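Local coordinates for protein pngf-ii (Elizabethkingia meningoseptica, PDB 4R4X) that probably removes N-linked glycans from glycoproteins and glycopeptides by hydrolysing the bond between the sugar chain and asparagine, as a peptide:N-glycosidase of the PNGase F type, at residues L95-K100 with T116-V121; I111-T116 with G133-T138; Q2-T7 with T149-I154. All blocks are in the same frame, centred on the assembly; numbering follows the deposited sequence.

Contact 1 of 3, residues L95-K100 with T116-V121; sequences LGYNVK and TNDLKV
The Tyr97 ring meets the turn that follows strand 109-116 through two residues. Asp118 OD2 lies at the ring edge, near its plane and close to CD1, and the carboxylate is turned 66° from the ring. Leu119 reaches the same ring obliquely, its side chain crossing at about a right angle, with CD2 3.7 Å from Tyr97 CE1.

One residue on, Asn98 is gripped through its backbone. Asn98 N donates to Asp118 OD2 at 2.9 Å, arriving from above the carboxylate plane, 45° out of it. Asn98 O accepts from Thr116 OG1 at 2.7 Å. Thr116 OG1 lies anti to its own backbone N (chi1 -175°), and there it also accepts from Asp118 N at 2.9 Å, closing an ST turn. A type I turn from Asn117 to Lys120 overlaps it. Water 1 accepts from Asn117 N and donates to Asp118 OD1 at 2.6 Å, so the two carboxylate oxygens have different partners.

Val151 of strand 144-154 touches both Tyr97 and Leu119, so the apolar side of the contact continues onto that strand. One hydroxyl thus serves as donor across the contact and acceptor within the turn, while the carboxylate takes up a strand N-H. Beyond the Lys100-Tyr115 pairing of strands 97-106 and 109-116, side chains of Thr116 and the loop take over the N-H and C=O of Asn98. The Asn98 N-H and the water donating to OD1 would be expected to favour the charged form of Asp118.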
ATOM      1  N   LEU A  95      39.892 -29.318  -0.053  1.00 17.85           N
ATOM      2  CA  LEU A  95      40.784 -28.784  -1.082  1.00 18.22           C
ATOM      3  C   LEU A  95      42.233 -28.774  -0.672  1.00 17.91           C
ATOM      4  O   LEU A  95      42.990 -27.858  -1.026  1.00 17.68           O
ATOM      5  CB  LEU A  95      40.349 -27.368  -1.453  1.00 18.25           C
ATOM      6  CG  LEU A  95      38.909 -27.281  -1.956  1.00 19.18           C
ATOM      7  CD1 LEU A  95      38.589 -25.827  -2.238  1.00 20.07           C
ATOM      8  CD2 LEU A  95      38.630 -28.149  -3.192  1.00 19.96           C
ATOM      9  N   GLY A  96      42.627 -29.784   0.095  1.00 17.68           N
ATOM     10  CA  GLY A  96      44.001 -29.910   0.525  1.00 17.47           C
ATOM     11  C   GLY A  96      44.379 -29.137   1.776  1.00 17.83           C
ATOM     12  O   GLY A  96      45.536 -29.203   2.190  1.00 19.53           O
ATOM     13  N   TYR A  97      43.420 -28.414   2.368  1.00 16.57           N
ATOM     14  CA  TYR A  97      43.632 -27.623   3.595  1.00 16.62           C
ATOM     15  C   TYR A  97      43.101 -28.328   4.844  1.00 16.74           C
ATOM     16  O   TYR A  97      41.993 -28.862   4.840  1.00 16.93           O
ATOM     17  CB  TYR A  97      42.958 -26.242   3.454  1.00 16.57           C
ATOM     18  CG  TYR A  97      43.517 -25.442   2.298  1.00 17.30           C
ATOM     19  CD1 TYR A  97      44.799 -24.903   2.367  1.00 18.61           C
ATOM     20  CD2 TYR A  97      42.804 -25.282   1.120  1.00 18.31           C
ATOM     21  CE1 TYR A  97      45.337 -24.189   1.320  1.00 19.53           C
ATOM     22  CE2 TYR A  97      43.349 -24.573   0.053  1.00 19.39           C
ATOM     23  CZ  TYR A  97      44.619 -24.038   0.167  1.00 19.21           C
ATOM     24  OH  TYR A  97      45.174 -23.342  -0.872  1.00 21.85           O
ATOM     25  N   ASN A  98      43.871 -28.302   5.933  1.00 17.25           N
ATOM     26  CA  ASN A  98      43.407 -28.888   7.187  1.00 17.58           C
ATOM     27  C   ASN A  98      42.261 -28.077   7.777  1.00 17.42           C
ATOM     28  O   ASN A  98      42.369 -26.856   7.869  1.00 16.15           O
ATOM     29  CB  ASN A  98      44.538 -28.945   8.184  1.00 18.38           C
ATOM     30  CG  ASN A  98      45.631 -29.895   7.750  1.00 21.12           C
ATOM     31  OD1 ASN A  98      45.375 -31.029   7.384  1.00 20.67           O
ATOM     32  ND2 ASN A  98      46.851 -29.413   7.747  1.00 25.31           N
ATOM     33  N   VAL A  99      41.185 -28.762   8.162  1.00 16.91           N
ATOM     34  CA  VAL A  99      39.983 -28.124   8.704  1.00 17.47           C
ATOM     35  C   VAL A  99      39.579 -28.753  10.036  1.00 18.31           C
ATOM     36  O   VAL A  99      39.839 -29.945  10.289  1.00 17.85           O
ATOM     37  CB  VAL A  99      38.780 -28.162   7.721  1.00 17.36           C
ATOM     38  CG1 VAL A  99      39.072 -27.298   6.487  1.00 17.51           C
ATOM     39  CG2 VAL A  99      38.430 -29.582   7.292  1.00 16.82           C
ATOM     40  N   LYS A 100      38.959 -27.917  10.867  1.00 18.20           N
ATOM     41  CA  LYS A 100      38.326 -28.297  12.124  1.00 18.78           C
ATOM     42  C   LYS A 100      36.865 -27.918  12.010  1.00 18.86           C
ATOM     43  O   LYS A 100      36.505 -26.973  11.320  1.00 18.31           O
ATOM     44  CB  LYS A 100      38.935 -27.534  13.300  1.00 18.43           C
ATOM     45  CG  LYS A 100      40.348 -27.953  13.653  1.00 19.53           C
ATOM     46  CD  LYS A 100      41.016 -27.039  14.674  1.00 20.80           C
ATOM     47  CE  LYS A 100      40.330 -27.034  16.034  1.00 21.53           C
ATOM     48  NZ  LYS A 100      40.150 -28.397  16.621  1.00 22.24           N
ATOM     49  N   THR A 116      39.793 -23.605   8.121  1.00 16.44           N
ATOM     50  CA  THR A 116      41.233 -23.790   8.168  1.00 17.94           C
ATOM     51  C   THR A 116      41.970 -22.550   8.643  1.00 19.13           C
ATOM     52  O   THR A 116      41.544 -21.414   8.394  1.00 17.87           O
ATOM     53  CB  THR A 116      41.823 -24.167   6.783  1.00 18.28           C
ATOM     54  OG1 THR A 116      43.223 -24.442   6.915  1.00 17.64           O
ATOM     55  CG2 THR A 116      41.648 -23.056   5.780  1.00 18.44           C
ATOM     56  N   ASN A 117      43.114 -22.771   9.295  1.00 19.93           N
ATOM     57  CA  ASN A 117      44.029 -21.671   9.565  1.00 21.56           C
ATOM     58  C   ASN A 117      45.346 -21.806   8.832  1.00 20.68           C
ATOM     59  O   ASN A 117      46.287 -21.061   9.099  1.00 21.51           O
ATOM     60  CB  ASN A 117      44.216 -21.500  11.060  1.00 24.35           C
ATOM     61  CG  ASN A 117      43.048 -20.748  11.682  1.00 26.35           C
ATOM     62  OD1 ASN A 117      42.830 -19.576  11.387  1.00 31.49           O
ATOM     63  ND2 ASN A 117      42.284 -21.421  12.486  1.00 27.33           N
ATOM     64  N   ASP A 118      45.361 -22.678   7.825  1.00 20.85           N
ATOM     65  CA  ASP A 118      46.570 -22.976   7.054  1.00 20.29           C
ATOM     66  C   ASP A 118      47.142 -21.739   6.342  1.00 21.15           C
ATOM     67  O   ASP A 118      48.357 -21.628   6.161  1.00 20.21           O
ATOM     68  CB  ASP A 118      46.286 -24.065   6.006  1.00 20.04           C
ATOM     69  CG  ASP A 118      46.142 -25.494   6.611  1.00 21.17           C
ATOM     70  OD1 ASP A 118      45.981 -25.651   7.838  1.00 21.43           O
ATOM     71  OD2 ASP A 118      46.152 -26.464   5.816  1.00 21.49           O
ATOM     72  N   LEU A 119      46.273 -20.830   5.914  1.00 21.10           N
ATOM     73  CA  LEU A 119      46.685 -19.706   5.082  1.00 22.03           C
ATOM     74  C   LEU A 119      46.833 -18.388   5.835  1.00 23.06           C
ATOM     75  O   LEU A 119      47.097 -17.360   5.210  1.00 24.05           O
ATOM     76  CB  LEU A 119      45.688 -19.505   3.928  1.00 21.95           C
ATOM     77  CG  LEU A 119      45.528 -20.631   2.921  1.00 22.40           C
ATOM     78  CD1 LEU A 119      44.349 -20.384   1.996  1.00 22.42           C
ATOM     79  CD2 LEU A 119      46.793 -20.838   2.102  1.00 23.44           C
ATOM     80  N   LYS A 120      46.658 -18.391   7.154  1.00 23.35           N
ATOM     81  CA  LYS A 120      46.801 -17.161   7.959  1.00 23.85           C
ATOM     82  C   LYS A 120      45.936 -16.014   7.390  1.00 23.23           C
ATOM     83  O   LYS A 120      46.353 -14.845   7.348  1.00 22.13           O
ATOM     84  CB  LYS A 120      48.269 -16.727   8.076  1.00 26.57           C
ATOM     85  CG  LYS A 120      49.187 -17.783   8.687  1.00 30.69           C
ATOM     86  CD  LYS A 120      49.901 -18.597   7.615  1.00 35.34           C
ATOM     87  CE  LYS A 120      50.547 -19.861   8.176  1.00 39.73           C
ATOM     88  NZ  LYS A 120      51.634 -19.554   9.154  1.00 40.09           N
ATOM     89  N   VAL A 121      44.742 -16.390   6.929  1.00 20.87           N
ATOM     90  CA  VAL A 121      43.693 -15.455   6.558  1.00 19.40           C
ATOM     91  C   VAL A 121      42.380 -16.055   7.049  1.00 19.80           C
ATOM     92  O   VAL A 121      42.299 -17.262   7.350  1.00 17.68           O
ATOM     93  CB  VAL A 121      43.599 -15.188   5.052  1.00 18.87           C
ATOM     94  CG1 VAL A 121      44.898 -14.602   4.498  1.00 18.84           C
ATOM     95  CG2 VAL A 121      43.171 -16.433   4.288  1.00 18.77           C
TER
HETATM   96  O   HOH W   1      44.497 -25.072   9.837  1.00 16.48           O

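Contact 2 of 3, residues I111-T116 with G133-T138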
ATOM      1  N   ILE A 111      24.157 -24.897  12.665  1.00 27.56           N
ATOM      2  CA  ILE A 111      25.092 -24.679  11.563  1.00 26.43           C
ATOM      3  C   ILE A 111      26.470 -25.203  11.928  1.00 25.13           C
ATOM      4  O   ILE A 111      27.097 -24.727  12.883  1.00 24.72           O
ATOM      5  CB  ILE A 111      25.222 -23.190  11.176  1.00 26.24           C
ATOM      6  CG1 ILE A 111      23.847 -22.586  10.856  1.00 27.15           C
ATOM      7  CG2 ILE A 111      26.163 -23.047   9.986  1.00 26.13           C
ATOM      8  CD1 ILE A 111      23.266 -21.790  12.005  1.00 29.84           C
ATOM      9  N   GLU A 112      26.934 -26.187  11.160  1.00 24.84           N
ATOM     10  CA  GLU A 112      28.279 -26.718  11.319  1.00 24.08           C
ATOM     11  C   GLU A 112      29.225 -25.943  10.394  1.00 22.22           C
ATOM     12  O   GLU A 112      28.929 -25.740   9.213  1.00 21.90           O
ATOM     13  CB  GLU A 112      28.312 -28.196  10.968  1.00 26.67           C
ATOM     14  CG  GLU A 112      27.303 -29.059  11.709  1.00 29.01           C
ATOM     15  CD  GLU A 112      27.183 -30.431  11.065  1.00 31.79           C
ATOM     16  OE1 GLU A 112      26.281 -30.634  10.215  1.00 33.51           O
ATOM     17  OE2 GLU A 112      28.025 -31.288  11.382  1.00 34.03           O
ATOM     18  N   VAL A 113      30.357 -25.531  10.948  1.00 21.29           N
ATOM     19  CA  VAL A 113      31.339 -24.715  10.255  1.00 20.52           C
ATOM     20  C   VAL A 113      32.701 -25.441  10.259  1.00 19.52           C
ATOM     21  O   VAL A 113      33.212 -25.843  11.311  1.00 18.70           O
ATOM     22  CB  VAL A 113      31.394 -23.324  10.914  1.00 22.65           C
ATOM     23  CG1 VAL A 113      32.440 -22.447  10.276  1.00 24.44           C
ATOM     24  CG2 VAL A 113      30.015 -22.663  10.809  1.00 22.75           C
ATOM     25  N   TRP A 114      33.245 -25.663   9.065  1.00 17.74           N
ATOM     26  CA  TRP A 114      34.555 -26.259   8.913  1.00 17.52           C
ATOM     27  C   TRP A 114      35.515 -25.191   8.415  1.00 16.82           C
ATOM     28  O   TRP A 114      35.255 -24.579   7.386  1.00 15.42           O
ATOM     29  CB  TRP A 114      34.500 -27.351   7.881  1.00 17.75           C
ATOM     30  CG  TRP A 114      33.759 -28.538   8.256  1.00 18.64           C
ATOM     31  CD1 TRP A 114      32.436 -28.760   8.102  1.00 19.56           C
ATOM     32  CD2 TRP A 114      34.313 -29.735   8.804  1.00 19.39           C
ATOM     33  NE1 TRP A 114      32.113 -30.035   8.528  1.00 19.64           N
ATOM     34  CE2 TRP A 114      33.257 -30.650   8.964  1.00 20.29           C
ATOM     35  CE3 TRP A 114      35.600 -30.121   9.165  1.00 20.46           C
ATOM     36  CZ2 TRP A 114      33.447 -31.937   9.469  1.00 21.59           C
ATOM     37  CZ3 TRP A 114      35.794 -31.418   9.693  1.00 22.42           C
ATOM     38  CH2 TRP A 114      34.712 -32.298   9.837  1.00 22.45           C
ATOM     39  N   TYR A 115      36.613 -24.988   9.132  1.00 16.69           N
ATOM     40  CA  TYR A 115      37.513 -23.866   8.849  1.00 16.80           C
ATOM     41  C   TYR A 115      38.965 -24.281   8.916  1.00 16.63           C
ATOM     42  O   TYR A 115      39.334 -25.183   9.682  1.00 16.59           O
ATOM     43  CB  TYR A 115      37.265 -22.719   9.826  1.00 16.91           C
ATOM     44  CG  TYR A 115      37.535 -23.078  11.291  1.00 17.23           C
ATOM     45  CD1 TYR A 115      36.552 -23.680  12.075  1.00 17.38           C
ATOM     46  CD2 TYR A 115      38.790 -22.861  11.876  1.00 17.91           C
ATOM     47  CE1 TYR A 115      36.793 -24.022  13.399  1.00 18.24           C
ATOM     48  CE2 TYR A 115      39.040 -23.200  13.199  1.00 17.01           C
ATOM     49  CZ  TYR A 115      38.044 -23.776  13.957  1.00 17.57           C
ATOM     50  OH  TYR A 115      38.280 -24.117  15.276  1.00 17.19           O
ATOM     51  N   THR A 116      39.793 -23.605   8.121  1.00 16.44           N
ATOM     52  CA  THR A 116      41.233 -23.790   8.168  1.00 17.94           C
ATOM     53  C   THR A 116      41.970 -22.550   8.643  1.00 19.13           C
ATOM     54  O   THR A 116      41.544 -21.414   8.394  1.00 17.87           O
ATOM     55  CB  THR A 116      41.823 -24.167   6.783  1.00 18.28           C
ATOM     56  OG1 THR A 116      43.223 -24.442   6.915  1.00 17.64           O
ATOM     57  CG2 THR A 116      41.648 -23.056   5.780  1.00 18.44           C
ATOM     58  N   GLY A 133      38.683 -18.646  11.440  1.00 17.30           N
ATOM     59  CA  GLY A 133      39.630 -19.015  10.419  1.00 16.56           C
ATOM     60  C   GLY A 133      38.988 -18.754   9.073  1.00 16.16           C
ATOM     61  O   GLY A 133      38.097 -17.907   8.960  1.00 16.07           O
ATOM     62  N   LEU A 134      39.470 -19.453   8.052  1.00 15.96           N
ATOM     63  CA  LEU A 134      38.863 -19.433   6.724  1.00 16.07           C
ATOM     64  C   LEU A 134      37.872 -20.585   6.622  1.00 15.18           C
ATOM     65  O   LEU A 134      38.266 -21.756   6.583  1.00 15.04           O
ATOM     66  CB  LEU A 134      39.940 -19.526   5.639  1.00 16.41           C
ATOM     67  CG  LEU A 134      39.414 -19.730   4.219  1.00 17.22           C
ATOM     68  CD1 LEU A 134      38.496 -18.584   3.773  1.00 17.17           C
ATOM     69  CD2 LEU A 134      40.601 -19.883   3.294  1.00 17.74           C
ATOM     70  N   VAL A 135      36.590 -20.245   6.582  1.00 15.77           N
ATOM     71  CA  VAL A 135      35.523 -21.228   6.541  1.00 16.20           C
ATOM     72  C   VAL A 135      35.420 -21.787   5.138  1.00 16.35           C
ATOM     73  O   VAL A 135      35.156 -21.046   4.195  1.00 18.54           O
ATOM     74  CB  VAL A 135      34.175 -20.617   6.978  1.00 15.84           C
ATOM     75  CG1 VAL A 135      33.043 -21.615   6.824  1.00 16.11           C
ATOM     76  CG2 VAL A 135      34.254 -20.131   8.423  1.00 16.30           C
ATOM     77  N   LEU A 136      35.607 -23.091   4.999  1.00 15.92           N
ATOM     78  CA  LEU A 136      35.546 -23.745   3.690  1.00 16.67           C
ATOM     79  C   LEU A 136      34.280 -24.562   3.446  1.00 17.11           C
ATOM     80  O   LEU A 136      34.030 -24.984   2.318  1.00 18.22           O
ATOM     81  CB  LEU A 136      36.791 -24.611   3.473  1.00 16.55           C
ATOM     82  CG  LEU A 136      38.106 -23.837   3.436  1.00 16.55           C
ATOM     83  CD1 LEU A 136      39.231 -24.848   3.243  1.00 16.53           C
ATOM     84  CD2 LEU A 136      38.101 -22.783   2.323  1.00 16.29           C
ATOM     85  N   LYS A 137      33.483 -24.779   4.481  1.00 17.63           N
ATOM     86  CA  LYS A 137      32.231 -25.488   4.355  1.00 18.86           C
ATOM     87  C   LYS A 137      31.306 -25.144   5.527  1.00 19.45           C
ATOM     88  O   LYS A 137      31.748 -25.114   6.687  1.00 19.38           O
ATOM     89  CB  LYS A 137      32.483 -26.993   4.360  1.00 20.24           C
ATOM     90  CG  LYS A 137      31.234 -27.853   4.256  1.00 21.03           C
ATOM     91  CD  LYS A 137      31.648 -29.304   4.028  1.00 22.53           C
ATOM     92  CE  LYS A 137      30.507 -30.260   4.294  1.00 24.86           C
ATOM     93  NZ  LYS A 137      31.005 -31.669   4.173  1.00 25.52           N
ATOM     94  N   THR A 138      30.032 -24.894   5.214  1.00 20.39           N
ATOM     95  CA  THR A 138      28.977 -24.772   6.228  1.00 21.47           C
ATOM     96  C   THR A 138      27.863 -25.760   5.926  1.00 21.83           C
ATOM     97  O   THR A 138      27.564 -26.039   4.763  1.00 22.08           O
ATOM     98  CB  THR A 138      28.368 -23.364   6.279  1.00 21.97           C
ATOM     99  OG1 THR A 138      27.715 -23.089   5.032  1.00 24.22           O
ATOM    100  CG2 THR A 138      29.445 -22.327   6.536  1.00 22.54           C
TER
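Strand 111-116 pairs with strand 134-138 as an antiparallel neighbour, the ladder broken by a classic beta bulge, within the N-terminal domain, whose sequence family belongs to the LolA/LolB clan. Trp114 faces both Leu136 and Lys137 at the bulge. Trp114 O takes Leu136 N at 2.8 Å and, only weakly, Lys137 N at 3.4 Å, whereas Trp114 N gives a nearly straight bond (174°) to Lys137 O. The register therefore shifts by one residue between Trp114 and Tyr115. Beyond the shift, Thr116 and Leu134 form a hydrogen-bonded pair with both backbone bonds made. The segment axes are turned 133° from N-to-C to N-to-C, well short of the antiparallel limit.

Side chains sort onto two faces. Trp114 and Lys137 share one face, side by side and pointing the same way. With CG anti to the backbone N, chi1 179° sets Lys137 CG 4.1 Å from Trp114 CD1, and the extended chain keeps CD alongside it. Lys137 O lies at the edge of the indole, in its plane. Thr116 CG2 touches CD1 of Leu136 at the bulge at 3.9 Å, and Ile94 of strand 86-94 packs against Leu136 and Lys137.

Val113, Tyr115, Val135 and Thr138 occupy the other face. Gly133, just before the pairing, brings its CA to 3.7 Å from Thr116 O and obliquely up to Tyr115 CD2. Val113 and Val135 cross at about a right angle, and Val113 CG1 touches both methyls of Val135, 3.6 Å from CG1 and a tight 3.5 Å from CG2.

Contact 3 of 3, residues Q2-T7 with T149-I154; sequences QTYEIT and TSVKKI
Gln2 CG stands anti to its backbone N (chi1 176°); chi2 of 73° then brings CD over Lys153 CD, and chi3 of 55° turns NE2 toward Thr3 O. Gln2 NE2 donates to Thr3 O at 3.0 Å in an almost straight bond, with that oxygen in the amide plane. Ile154 N reaches Thr3 O from the opposite face of its carbonyl plane, at 2.9 Å, so two donors grip one acceptor. The aliphatic part of Lys153 runs beside the Tyr4 side chain, CG 3.6 Å from Tyr4 CE2, and crosses the Gln2 chain at about a right angle.

The backbones pair antiparallel, joining strand 3-12 at the N-terminus to strand 144-154 in the N-terminal domain. Glu5 and Lys152 exchange both bonds of a hydrogen-bonded pair, and Ile6 lies alongside Val151, pointing the same way. On the face of Thr3, Glu5 and Thr7, Thr3 CG2 presses on Ile154 CG1 at 3.4 Å, tighter than usual. The Glu5 carboxylate passes Ile154 CD1 and forms a salt bridge through OE2 with Lys40.

A classic beta bulge, with Thr149 and Ser150 both facing Thr7, marks the corner at which strand 144-154 turns. Thr7 O accepts from Thr149 N at 2.8 Å, and Thr7 N donates to Ser150 O at 3.1 Å. Water 3 connects Glu5 O, Thr7 OG1 and Ser150 OG, while water 2 bridges Thr3 N and Ile154 O at the other end. Polar groups at both ends of the ladder are thus satisfied partly by solvent, and the salt bridge with Lys40 probably helps keep Glu5 ionised beside an isoleucine methyl.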
ATOM      1  N   GLN A   2      49.377 -11.949   1.241  1.00 24.61           N
ATOM      2  CA  GLN A   2      48.802 -12.580   0.068  1.00 22.21           C
ATOM      3  C   GLN A   2      47.274 -12.544   0.139  1.00 20.83           C
ATOM      4  O   GLN A   2      46.679 -12.792   1.204  1.00 18.59           O
ATOM      5  CB  GLN A   2      49.269 -14.027  -0.049  1.00 23.39           C
ATOM      6  CG  GLN A   2      48.653 -14.808  -1.203  1.00 23.35           C
ATOM      7  CD  GLN A   2      49.196 -14.391  -2.556  1.00 25.14           C
ATOM      8  OE1 GLN A   2      50.400 -14.415  -2.760  1.00 25.65           O
ATOM      9  NE2 GLN A   2      48.306 -14.023  -3.497  1.00 25.44           N
ATOM     10  N   THR A   3      46.671 -12.233  -1.003  1.00 19.18           N
ATOM     11  CA  THR A   3      45.229 -12.241  -1.168  1.00 19.54           C
ATOM     12  C   THR A   3      44.751 -13.521  -1.823  1.00 19.53           C
ATOM     13  O   THR A   3      45.347 -13.984  -2.809  1.00 19.95           O
ATOM     14  CB  THR A   3      44.791 -11.031  -2.012  1.00 18.86           C
ATOM     15  OG1 THR A   3      45.135  -9.855  -1.297  1.00 18.40           O
ATOM     16  CG2 THR A   3      43.292 -11.036  -2.277  1.00 19.05           C
ATOM     17  N   TYR A   4      43.648 -14.072  -1.307  1.00 19.08           N
ATOM     18  CA  TYR A   4      43.056 -15.280  -1.883  1.00 19.00           C
ATOM     19  C   TYR A   4      41.606 -15.061  -2.268  1.00 18.09           C
ATOM     20  O   TYR A   4      40.896 -14.311  -1.630  1.00 16.62           O
ATOM     21  CB  TYR A   4      43.101 -16.444  -0.894  1.00 20.41           C
ATOM     22  CG  TYR A   4      44.485 -16.818  -0.458  1.00 21.39           C
ATOM     23  CD1 TYR A   4      45.058 -16.197   0.629  1.00 21.78           C
ATOM     24  CD2 TYR A   4      45.215 -17.793  -1.132  1.00 21.86           C
ATOM     25  CE1 TYR A   4      46.333 -16.522   1.045  1.00 22.60           C
ATOM     26  CE2 TYR A   4      46.502 -18.130  -0.722  1.00 22.22           C
ATOM     27  CZ  TYR A   4      47.048 -17.487   0.366  1.00 22.63           C
ATOM     28  OH  TYR A   4      48.316 -17.770   0.810  1.00 23.91           O
ATOM     29  N   GLU A   5      41.170 -15.774  -3.292  1.00 17.64           N
ATOM     30  CA  GLU A   5      39.793 -15.756  -3.739  1.00 18.46           C
ATOM     31  C   GLU A   5      39.235 -17.145  -3.580  1.00 18.13           C
ATOM     32  O   GLU A   5      39.776 -18.087  -4.157  1.00 18.43           O
ATOM     33  CB  GLU A   5      39.752 -15.349  -5.204  1.00 20.85           C
ATOM     34  CG  GLU A   5      38.392 -15.450  -5.860  1.00 22.81           C
ATOM     35  CD  GLU A   5      38.264 -14.478  -7.032  1.00 26.28           C
ATOM     36  OE1 GLU A   5      39.232 -13.711  -7.284  1.00 30.08           O
ATOM     37  OE2 GLU A   5      37.212 -14.476  -7.695  1.00 28.96           O
ATOM     38  N   ILE A   6      38.180 -17.281  -2.785  1.00 17.69           N
ATOM     39  CA  ILE A   6      37.536 -18.563  -2.567  1.00 17.24           C
ATOM     40  C   ILE A   6      36.141 -18.568  -3.150  1.00 17.69           C
ATOM     41  O   ILE A   6      35.340 -17.654  -2.890  1.00 17.57           O
ATOM     42  CB  ILE A   6      37.441 -18.897  -1.061  1.00 16.76           C
ATOM     43  CG1 ILE A   6      38.831 -18.806  -0.403  1.00 16.94           C
ATOM     44  CG2 ILE A   6      36.829 -20.288  -0.884  1.00 16.93           C
ATOM     45  CD1 ILE A   6      39.186 -17.435   0.135  1.00 16.84           C
ATOM     46  N   THR A   7      35.855 -19.587  -3.951  1.00 17.28           N
ATOM     47  CA  THR A   7      34.610 -19.712  -4.644  1.00 17.86           C
ATOM     48  C   THR A   7      33.849 -20.886  -4.096  1.00 17.28           C
ATOM     49  O   THR A   7      34.425 -21.941  -3.882  1.00 18.03           O
ATOM     50  CB  THR A   7      34.848 -19.942  -6.149  1.00 19.70           C
ATOM     51  OG1 THR A   7      35.682 -18.882  -6.639  1.00 22.07           O
ATOM     52  CG2 THR A   7      33.510 -19.985  -6.896  1.00 19.96           C
ATOM     53  N   THR A 149      34.943 -24.715  -3.725  1.00 20.72           N
ATOM     54  CA  THR A 149      35.366 -25.510  -4.883  1.00 22.55           C
ATOM     55  C   THR A 149      36.751 -25.080  -5.385  1.00 22.90           C
ATOM     56  O   THR A 149      37.416 -25.839  -6.069  1.00 22.33           O
ATOM     57  CB  THR A 149      34.362 -25.368  -6.040  1.00 23.29           C
ATOM     58  OG1 THR A 149      34.028 -23.999  -6.195  1.00 23.56           O
ATOM     59  CG2 THR A 149      33.101 -26.131  -5.743  1.00 24.64           C
ATOM     60  N   SER A 150      37.191 -23.868  -5.050  1.00 21.37           N
ATOM     61  CA  SER A 150      38.550 -23.449  -5.369  1.00 20.33           C
ATOM     62  C   SER A 150      39.019 -22.374  -4.417  1.00 20.16           C
ATOM     63  O   SER A 150      38.211 -21.584  -3.934  1.00 19.91           O
ATOM     64  CB  SER A 150      38.659 -22.948  -6.818  1.00 21.46           C
ATOM     65  OG  SER A 150      37.755 -21.897  -7.048  1.00 22.43           O
ATOM     66  N   VAL A 151      40.318 -22.382  -4.153  1.00 19.43           N
ATOM     67  CA  VAL A 151      41.011 -21.363  -3.400  1.00 21.00           C
ATOM     68  C   VAL A 151      42.209 -20.958  -4.264  1.00 22.01           C
ATOM     69  O   VAL A 151      43.086 -21.786  -4.507  1.00 22.88           O
ATOM     70  CB  VAL A 151      41.499 -21.894  -2.029  1.00 19.98           C
ATOM     71  CG1 VAL A 151      42.290 -20.825  -1.288  1.00 20.81           C
ATOM     72  CG2 VAL A 151      40.313 -22.370  -1.198  1.00 19.88           C
ATOM     73  N   LYS A 152      42.236 -19.710  -4.737  1.00 23.66           N
ATOM     74  CA  LYS A 152      43.310 -19.233  -5.624  1.00 24.83           C
ATOM     75  C   LYS A 152      43.947 -17.960  -5.103  1.00 25.50           C
ATOM     76  O   LYS A 152      43.251 -17.101  -4.562  1.00 23.53           O
ATOM     77  CB  LYS A 152      42.787 -18.905  -7.020  1.00 27.73           C
ATOM     78  CG  LYS A 152      41.702 -19.787  -7.591  1.00 31.96           C
ATOM     79  CD  LYS A 152      41.262 -19.168  -8.919  1.00 37.13           C
ATOM     80  CE  LYS A 152      40.000 -19.809  -9.493  1.00 39.73           C
ATOM     81  NZ  LYS A 152      40.319 -21.069 -10.221  1.00 40.84           N
ATOM     82  N   LYS A 153      45.259 -17.836  -5.311  1.00 24.98           N
ATOM     83  CA  LYS A 153      46.003 -16.614  -5.042  1.00 26.83           C
ATOM     84  C   LYS A 153      45.709 -15.556  -6.098  1.00 26.22           C
ATOM     85  O   LYS A 153      45.653 -15.875  -7.277  1.00 24.92           O
ATOM     86  CB  LYS A 153      47.512 -16.898  -5.080  1.00 28.92           C
ATOM     87  CG  LYS A 153      47.996 -17.776  -3.947  1.00 31.46           C
ATOM     88  CD  LYS A 153      49.508 -17.952  -3.949  1.00 34.63           C
ATOM     89  CE  LYS A 153      49.873 -19.167  -3.113  1.00 37.73           C
ATOM     90  NZ  LYS A 153      51.306 -19.192  -2.733  1.00 40.34           N
ATOM     91  N   ILE A 154      45.558 -14.299  -5.676  1.00 26.74           N
ATOM     92  CA  ILE A 154      45.407 -13.192  -6.618  1.00 26.28           C
ATOM     93  C   ILE A 154      46.255 -12.012  -6.197  1.00 26.80           C
ATOM     94  O   ILE A 154      46.705 -11.936  -5.050  1.00 24.82           O
ATOM     95  CB  ILE A 154      43.930 -12.764  -6.808  1.00 27.58           C
ATOM     96  CG1 ILE A 154      43.327 -12.228  -5.507  1.00 27.42           C
ATOM     97  CG2 ILE A 154      43.105 -13.939  -7.317  1.00 27.11           C
ATOM     98  CD1 ILE A 154      41.930 -11.656  -5.660  1.00 28.25           C
TER
HETATM   99  O   HOH W   2      47.919 -10.670  -3.156  1.00 31.80           O
HETATM  100  O   HOH W   3      38.400 -19.163  -6.222  1.00 24.56           O

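In the fold
All three contacts lie in the N-terminal domain, on the same side of the chain's centre. Contacts 1 and 2 are about 9 Å apart between centres, contacts 1 and 3 about 12 Å, and contacts 2 and 3 about 15 Å. Contacts 1 and 2 share Thr116 and alternate along the chain, and strands 97-106, 109-116, 134-140 and 144-154 follow one another as antiparallel neighbours. Contact 3 spans both, since it pairs the chain's first strand, 3-12, with 144-154. Leu119 packs against the Tyr4 hydroxyl end, and Leu134 and Leu136 against Ile6, so side-chain packing joins the three sites. The N-terminus is thereby tied back to strands formed over a hundred residues later.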